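Local coordinates for oligopeptide-binding protein appA (Bacillus subtilis, PDB 1XOC), which binds oligopeptides for an ABC permease, transporting tetra- and pentapeptides but not tripeptides, and is caught here with a nonapeptide, at residues Lys359-Leu364 and Gly388-Thr393; Arg284-Thr289 and Gln337-Ala342; Asn272-Leu277 and Tyr442-Asn447. One frame throughout, in Å; residues are numbered along the deposited sequence.

Contact 1 of 3, residues Lys359-Leu364 and Gly388-Thr393; sequences KFSFTL and GIEVKT
E390 OE1 takes two partners from 359-364. S361 OG donates to E390 OE1 at 2.9 Å, on the anti side of the carboxylate and 23° out of its plane. K359 NZ forms a salt bridge to the same oxygen; the modelled distance from K359 NZ to E390 OE1, 2.5 Å, is very short and its exact value doubtful. E390 CG stands anti to the backbone N (chi1 176°), at 3.8 Å from S361 OG. Behind these side chains the two strands pair in parallel. E390 N donates to F360 O, F362 N to E390 O, K392 N to F362 O and L364 N to K392 O, the last at 2.7 Å. T363 shares the face of S361 and E390, and its OG1 lies beside K392 CE at 3.1 Å. Apolar groups meet elsewhere. I389 CD1 sits over the centre of the F360 ring, 3.9 Å from its centroid. V391 CB lies over a face of the F362 ring, displaced toward the rim, while I389 CG2 comes to that ring's edge at F362 CE2 (3.7 Å). The strands belong to a beta-alpha-beta unit: strand 358-367, helix 371-385, strand 390-396. The helix packs on L364 through A377 and V380, and on I389 through L384. Strand 358-367 also pairs with strand 414-420, where A414 touches F362 and L364. Helix 281-289 reaches F360 through V283.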
# COMPACT_ATOMS: atom_id res chain seq x y z
N LYS A 359 -31.50 12.88 2.84
CA LYS A 359 -30.79 13.93 2.13
C LYS A 359 -29.42 13.40 1.74
O LYS A 359 -28.88 12.56 2.44
CB LYS A 359 -30.69 15.21 2.97
CG LYS A 359 -29.72 15.18 4.15
CD LYS A 359 -29.78 16.48 4.98
CE LYS A 359 -28.54 16.64 5.89
NZ LYS A 359 -28.11 18.07 6.09
N PHE A 360 -28.89 13.87 0.62
CA PHE A 360 -27.60 13.41 0.13
C PHE A 360 -26.53 14.21 0.88
O PHE A 360 -26.08 15.26 0.41
CB PHE A 360 -27.48 13.60 -1.38
CG PHE A 360 -26.59 12.58 -2.05
CD1 PHE A 360 -27.05 11.89 -3.16
CD2 PHE A 360 -25.31 12.31 -1.57
CE1 PHE A 360 -26.25 10.95 -3.79
CE2 PHE A 360 -24.50 11.36 -2.21
CZ PHE A 360 -24.98 10.69 -3.32
N SER A 361 -26.16 13.70 2.05
CA SER A 361 -25.22 14.32 2.96
C SER A 361 -24.33 13.24 3.57
O SER A 361 -24.84 12.24 4.07
CB SER A 361 -25.98 15.00 4.08
OG SER A 361 -25.08 15.54 5.04
N PHE A 362 -23.01 13.46 3.52
CA PHE A 362 -22.06 12.50 4.07
C PHE A 362 -20.74 13.17 4.47
O PHE A 362 -20.48 14.31 4.12
CB PHE A 362 -21.78 11.37 3.07
CG PHE A 362 -21.07 11.81 1.83
CD1 PHE A 362 -19.68 11.70 1.72
CD2 PHE A 362 -21.78 12.32 0.76
CE1 PHE A 362 -19.03 12.12 0.58
CE2 PHE A 362 -21.16 12.74 -0.37
CZ PHE A 362 -19.77 12.62 -0.48
N THR A 363 -19.92 12.40 5.17
CA THR A 363 -18.59 12.83 5.59
C THR A 363 -17.50 12.18 4.72
O THR A 363 -17.46 10.94 4.52
CB THR A 363 -18.38 12.53 7.07
OG1 THR A 363 -19.37 13.24 7.83
CG2 THR A 363 -16.98 12.93 7.55
N LEU A 364 -16.61 13.03 4.19
CA LEU A 364 -15.43 12.60 3.44
C LEU A 364 -14.17 12.72 4.30
O LEU A 364 -13.73 13.83 4.66
CB LEU A 364 -15.27 13.47 2.20
CG LEU A 364 -14.14 13.16 1.20
CD1 LEU A 364 -14.26 11.78 0.58
CD2 LEU A 364 -14.12 14.20 0.10
N GLY A 388 -25.93 19.82 -5.50
CA GLY A 388 -26.84 19.58 -4.38
C GLY A 388 -26.47 18.42 -3.48
O GLY A 388 -27.34 17.82 -2.85
N ILE A 389 -25.18 18.12 -3.40
CA ILE A 389 -24.69 17.10 -2.50
C ILE A 389 -23.85 17.77 -1.41
O ILE A 389 -22.94 18.54 -1.71
CB ILE A 389 -23.85 16.08 -3.27
CG1 ILE A 389 -24.78 15.28 -4.19
CG2 ILE A 389 -23.09 15.18 -2.30
CD1 ILE A 389 -24.08 14.23 -5.05
N GLU A 390 -24.18 17.45 -0.16
CA GLU A 390 -23.56 18.06 1.02
C GLU A 390 -22.47 17.14 1.58
O GLU A 390 -22.73 16.01 1.98
CB GLU A 390 -24.64 18.32 2.09
CG GLU A 390 -24.12 18.86 3.41
CD GLU A 390 -25.22 19.20 4.40
OE1 GLU A 390 -25.96 18.30 4.85
OE2 GLU A 390 -25.34 20.39 4.75
N VAL A 391 -21.25 17.65 1.62
CA VAL A 391 -20.14 16.89 2.19
C VAL A 391 -19.47 17.65 3.35
O VAL A 391 -19.21 18.85 3.25
CB VAL A 391 -19.17 16.30 1.11
CG1 VAL A 391 -19.33 16.88 -0.23
CG2 VAL A 391 -17.70 16.23 1.58
N LYS A 392 -19.30 16.93 4.46
CA LYS A 392 -18.50 17.35 5.60
C LYS A 392 -17.13 16.73 5.43
O LYS A 392 -17.03 15.53 5.17
CB LYS A 392 -19.12 16.83 6.91
CG LYS A 392 -18.34 17.25 8.19
CD LYS A 392 -19.04 16.85 9.51
CE LYS A 392 -18.69 15.41 9.91
NZ LYS A 392 -17.30 15.25 10.43
N THR A 393 -16.07 17.51 5.57
CA THR A 393 -14.74 16.92 5.47
C THR A 393 -14.24 16.59 6.88
O THR A 393 -14.64 17.24 7.85
CB THR A 393 -13.74 17.82 4.69
OG1 THR A 393 -13.55 19.04 5.39
CG2 THR A 393 -14.24 18.14 3.31

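Contact 2 of 3, residues Arg284-Thr289 and Gln337-Ala342; sequences RQALTT and QMLAEA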
# COMPACT_ATOMS: atom_id res chain seq x y z
N ARG A 284 -22.78 6.43 -8.21
CA ARG A 284 -21.31 6.46 -8.21
C ARG A 284 -20.76 7.02 -9.52
O ARG A 284 -19.84 7.84 -9.51
CB ARG A 284 -20.71 5.10 -7.91
CG ARG A 284 -21.04 4.59 -6.54
CD ARG A 284 -20.18 3.42 -6.15
NE ARG A 284 -20.24 2.33 -7.13
CZ ARG A 284 -21.13 1.34 -7.11
NH1 ARG A 284 -22.06 1.28 -6.17
NH2 ARG A 284 -21.11 0.41 -8.06
N GLN A 285 -21.34 6.61 -10.64
CA GLN A 285 -20.95 7.16 -11.94
C GLN A 285 -21.21 8.67 -12.02
O GLN A 285 -20.42 9.41 -12.61
CB GLN A 285 -21.70 6.45 -13.07
CG GLN A 285 -21.32 4.99 -13.29
CD GLN A 285 -22.16 4.32 -14.35
OE1 GLN A 285 -21.77 3.30 -14.90
NE2 GLN A 285 -23.33 4.90 -14.65
N ALA A 286 -22.32 9.10 -11.45
CA ALA A 286 -22.68 10.52 -11.40
C ALA A 286 -21.68 11.33 -10.58
O ALA A 286 -21.33 12.46 -10.95
CB ALA A 286 -24.07 10.68 -10.84
N LEU A 287 -21.23 10.78 -9.46
CA LEU A 287 -20.28 11.47 -8.59
C LEU A 287 -18.96 11.69 -9.32
O LEU A 287 -18.38 12.77 -9.28
CB LEU A 287 -20.04 10.68 -7.31
CG LEU A 287 -21.22 10.56 -6.34
CD1 LEU A 287 -21.02 9.44 -5.33
CD2 LEU A 287 -21.43 11.86 -5.61
N THR A 288 -18.50 10.68 -10.04
CA THR A 288 -17.31 10.85 -10.84
C THR A 288 -17.52 11.92 -11.90
O THR A 288 -16.67 12.79 -12.12
CB THR A 288 -16.91 9.52 -11.50
OG1 THR A 288 -16.59 8.57 -10.46
CG2 THR A 288 -15.72 9.70 -12.44
N THR A 289 -18.67 11.87 -12.56
CA THR A 289 -18.98 12.80 -13.65
C THR A 289 -19.06 14.24 -13.14
O THR A 289 -18.83 15.18 -13.90
CB THR A 289 -20.31 12.40 -14.33
OG1 THR A 289 -20.21 11.05 -14.78
CG2 THR A 289 -20.64 13.28 -15.52
N GLN A 337 -28.44 15.25 -14.24
CA GLN A 337 -29.45 14.44 -14.94
C GLN A 337 -29.39 13.00 -14.48
O GLN A 337 -30.42 12.38 -14.21
CB GLN A 337 -29.22 14.54 -16.45
CG GLN A 337 -30.15 13.72 -17.34
CD GLN A 337 -31.62 14.04 -17.17
OE1 GLN A 337 -31.99 15.16 -16.81
NE2 GLN A 337 -32.49 13.06 -17.46
N MET A 338 -28.18 12.46 -14.38
CA MET A 338 -27.99 11.09 -13.90
C MET A 338 -28.55 10.89 -12.50
O MET A 338 -29.17 9.87 -12.21
CB MET A 338 -26.50 10.71 -13.92
CG MET A 338 -25.93 10.55 -15.32
SD MET A 338 -24.13 10.47 -15.26
CE MET A 338 -23.92 8.78 -14.74
N LEU A 339 -28.34 11.87 -11.62
CA LEU A 339 -28.85 11.80 -10.25
C LEU A 339 -30.38 11.87 -10.22
O LEU A 339 -31.02 11.17 -9.43
CB LEU A 339 -28.25 12.89 -9.38
CG LEU A 339 -26.78 12.63 -9.04
CD1 LEU A 339 -26.14 13.87 -8.50
CD2 LEU A 339 -26.66 11.49 -8.05
N ALA A 340 -30.95 12.72 -11.08
CA ALA A 340 -32.40 12.83 -11.23
C ALA A 340 -32.98 11.50 -11.71
O ALA A 340 -33.95 11.00 -11.15
CB ALA A 340 -32.75 13.96 -12.18
N GLU A 341 -32.36 10.94 -12.75
CA GLU A 341 -32.74 9.61 -13.25
C GLU A 341 -32.67 8.53 -12.15
O GLU A 341 -33.49 7.61 -12.13
CB GLU A 341 -31.86 9.20 -14.44
CG GLU A 341 -32.23 9.88 -15.76
CD GLU A 341 -31.13 9.82 -16.84
OE1 GLU A 341 -30.08 9.16 -16.63
OE2 GLU A 341 -31.33 10.45 -17.91
N ALA A 342 -31.70 8.67 -11.24
CA ALA A 342 -31.54 7.74 -10.11
C ALA A 342 -32.47 8.04 -8.93
O ALA A 342 -32.36 7.40 -7.89
CB ALA A 342 -30.09 7.71 -9.65
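M338 and A286 meet side chain to side chain, with M338 CB 3.9 Å from A286 CB. They sit where helices 281-289 and 332-341 run nearly antiparallel, their short axes at 163° and 9.1 Å apart at closest approach. A286 has no side-chain atom beyond CB, and the CA atoms of A286 and M338 come within 5.9 Å. M338 has the most surface buried here. Its chain is extended as far as SD and then bends at chi3 (79°). That bend places M338 CE against the other helix, 3.6 Å from Q285 CB and 3.7 Å from A286 N. The methionine crosses the Q285 side chain at about a right angle, and it crosses T289 in the same way. M338 SD lies 4.0 Å from T289 OG1. The hydroxyl of T289 is already committed within its own helix: it donates to Q285 O, with the donor tilted 34° from the carbonyl plane. T289 N reaches the same oxygen from the opposite face, so Q285 O is held by two donors. L339 is the third partner. L339 CG rests on A286 CB at 3.8 Å, with CD2 close by, so the alanine methyl group meets both M338 and L339. No hydrogen bond joins the two segments, and the contact is buried apolar packing. A polar tie lies just beyond it, where K282 NZ of helix 281-289 donates to M338 O. Helix 281-289 also packs on strand 265-271, through R284 and L287 against W271. R284 is further bonded to the backbone oxygens of D480 and Q481, near the end of helix 463-480. On the partner helix, L339 touches I387, in the loop between helix 371-385 and strand 390-396.

Contact 3 of 3, residues Asn272-Leu277 and Tyr442-Asn447; sequences NEKNEL and YVWYKN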
# COMPACT_ATOMS: atom_id res chain seq x y z
N ASN A 272 -18.13 4.00 0.20
CA ASN A 272 -18.51 2.84 1.01
C ASN A 272 -19.93 2.40 0.70
O ASN A 272 -20.88 3.11 1.01
CB ASN A 272 -18.39 3.15 2.50
CG ASN A 272 -18.48 1.92 3.37
OD1 ASN A 272 -18.16 1.96 4.55
ND2 ASN A 272 -18.87 0.82 2.78
N GLU A 273 -20.08 1.24 0.06
CA GLU A 273 -21.41 0.72 -0.35
C GLU A 273 -22.24 0.15 0.82
O GLU A 273 -23.40 -0.23 0.63
CB GLU A 273 -21.26 -0.27 -1.50
CG GLU A 273 -20.53 0.35 -2.68
CD GLU A 273 -20.46 -0.54 -3.88
OE1 GLU A 273 -19.50 -0.36 -4.67
OE2 GLU A 273 -21.35 -1.39 -4.04
N LYS A 274 -21.68 0.14 2.02
CA LYS A 274 -22.47 -0.04 3.24
C LYS A 274 -23.41 1.14 3.41
O LYS A 274 -24.50 1.00 3.96
CB LYS A 274 -21.60 -0.15 4.48
CG LYS A 274 -21.21 -1.53 4.86
CD LYS A 274 -20.41 -1.52 6.16
CE LYS A 274 -21.29 -1.71 7.39
NZ LYS A 274 -20.54 -1.28 8.63
N ASN A 275 -22.97 2.31 2.95
CA ASN A 275 -23.80 3.52 2.99
C ASN A 275 -24.78 3.53 1.83
O ASN A 275 -24.39 3.45 0.67
CB ASN A 275 -22.92 4.79 2.95
CG ASN A 275 -23.70 6.06 3.29
OD1 ASN A 275 -24.75 6.33 2.71
ND2 ASN A 275 -23.16 6.86 4.21
N GLU A 276 -26.07 3.62 2.16
CA GLU A 276 -27.18 3.68 1.21
C GLU A 276 -26.90 4.62 0.03
O GLU A 276 -27.33 4.35 -1.09
CB GLU A 276 -28.44 4.21 1.91
CG GLU A 276 -28.95 3.39 3.10
CD GLU A 276 -29.92 4.20 4.00
OE1 GLU A 276 -31.02 4.59 3.53
OE2 GLU A 276 -29.58 4.44 5.20
N LEU A 277 -26.22 5.73 0.30
CA LEU A 277 -25.97 6.75 -0.71
C LEU A 277 -25.18 6.21 -1.88
O LEU A 277 -25.32 6.71 -3.00
CB LEU A 277 -25.24 7.95 -0.11
CG LEU A 277 -25.99 8.75 0.97
CD1 LEU A 277 -25.12 9.90 1.51
CD2 LEU A 277 -27.33 9.27 0.48
N TYR A 442 -12.66 -2.73 1.29
CA TYR A 442 -13.18 -1.88 2.34
C TYR A 442 -14.46 -1.21 1.94
O TYR A 442 -15.20 -0.75 2.81
CB TYR A 442 -12.18 -0.79 2.67
CG TYR A 442 -10.81 -1.25 3.13
CD1 TYR A 442 -10.64 -2.35 3.95
CD2 TYR A 442 -9.67 -0.56 2.72
CE1 TYR A 442 -9.37 -2.74 4.39
CE2 TYR A 442 -8.40 -0.95 3.16
CZ TYR A 442 -8.26 -2.04 3.98
OH TYR A 442 -6.99 -2.41 4.41
N VAL A 443 -14.71 -1.08 0.64
CA VAL A 443 -15.90 -0.35 0.14
C VAL A 443 -17.12 -1.24 -0.16
O VAL A 443 -18.14 -0.75 -0.66
CB VAL A 443 -15.57 0.53 -1.10
CG1 VAL A 443 -14.59 1.65 -0.74
CG2 VAL A 443 -15.05 -0.34 -2.27
N TRP A 444 -17.00 -2.54 0.12
CA TRP A 444 -18.13 -3.45 -0.06
C TRP A 444 -18.61 -3.57 -1.50
O TRP A 444 -19.81 -3.68 -1.77
CB TRP A 444 -19.27 -3.07 0.89
CG TRP A 444 -18.95 -3.39 2.30
CD1 TRP A 444 -17.93 -2.87 3.06
CD2 TRP A 444 -19.60 -4.36 3.10
NE1 TRP A 444 -17.95 -3.43 4.31
CE2 TRP A 444 -18.96 -4.36 4.36
CE3 TRP A 444 -20.69 -5.22 2.88
CZ2 TRP A 444 -19.36 -5.20 5.40
CZ3 TRP A 444 -21.09 -6.06 3.92
CH2 TRP A 444 -20.42 -6.05 5.16
N TYR A 445 -17.65 -3.61 -2.41
CA TYR A 445 -17.93 -3.79 -3.82
C TYR A 445 -18.16 -5.26 -4.17
O TYR A 445 -17.38 -6.13 -3.81
CB TYR A 445 -16.74 -3.27 -4.63
CG TYR A 445 -16.85 -3.54 -6.10
CD1 TYR A 445 -17.85 -2.97 -6.85
CD2 TYR A 445 -15.94 -4.36 -6.75
CE1 TYR A 445 -17.94 -3.21 -8.22
CE2 TYR A 445 -16.00 -4.59 -8.10
CZ TYR A 445 -17.00 -4.01 -8.83
OH TYR A 445 -17.06 -4.26 -10.18
N LYS A 446 -19.24 -5.53 -4.90
CA LYS A 446 -19.49 -6.87 -5.42
C LYS A 446 -20.09 -6.85 -6.81
O LYS A 446 -21.21 -6.37 -7.00
CB LYS A 446 -20.44 -7.64 -4.50
CG LYS A 446 -20.92 -8.94 -5.14
CD LYS A 446 -21.39 -9.94 -4.12
CE LYS A 446 -21.64 -11.28 -4.76
NZ LYS A 446 -22.13 -12.27 -3.77
N ASN A 447 -19.37 -7.40 -7.78
CA ASN A 447 -19.92 -7.66 -9.09
C ASN A 447 -19.64 -9.14 -9.33
O ASN A 447 -18.50 -9.52 -9.49
CB ASN A 447 -19.27 -6.76 -10.15
CG ASN A 447 -19.68 -7.09 -11.56
OD1 ASN A 447 -19.98 -8.23 -11.87
ND2 ASN A 447 -19.71 -6.08 -12.43
O HOH W 1 -21.32 -3.50 -5.99
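K274 lies across one face of the W444 indole. K274 CG sits over the five-membered ring of W444, 3.6 Å from its centroid, and K274 CD lies 3.6 Å from W444 NE1. W444 CG is anti to the carbonyl carbon (chi1 -72°), which places it 3.9 Å from K274 CG. An alanine in place of W444 would probably leave K274 CG and CD without the surface they rest on and set the lysine chain free to turn. N272 to N275 form a type I beta turn, which carries E273 and K274 to the other segment. E273 N donates to V443 O at 2.9 Å, with the donor above the carbonyl plane. Its side chain is extended and passes V443 O, with E273 CG at 3.3 Å from that oxygen. E273 OE1 ends at the edge of the Y445 ring, the carboxylate and ring planes 73° apart. E273 OE2 accepts from a water that in turn accepts from K446 N, a bridge between the segments. Y445 OH is bonded to D480 of helix 463-480. Segment 272-277 links strand 265-271 to helix 281-289, with L277 packed on F360 and F362 of strand 358-367. Segment 442-447 leads into helix 448-457, which N447 caps at its N terminus.

Following the chain from the N terminus, 272-277 comes first and opens contact 3. Segment 284-289 then opens contact 2, which closes at 337-342. Contact 1 follows in series, from 359-364 to 388-393. Contact 3 closes last, at 442-447, so its long loop holds the other two, and none cross. Contact 2 pairs two helices, contact 1 two strands of a beta-alpha-beta unit, and contact 3 two connecting loops. They also touch one another. I389 CD1 of contact 1 packs on L287 and L339 of contact 2. L277, at the end of 272-277, packs on strand 358-367 of contact 1. A long, weak ion pair, R284 to E273, joins contacts 2 and 3.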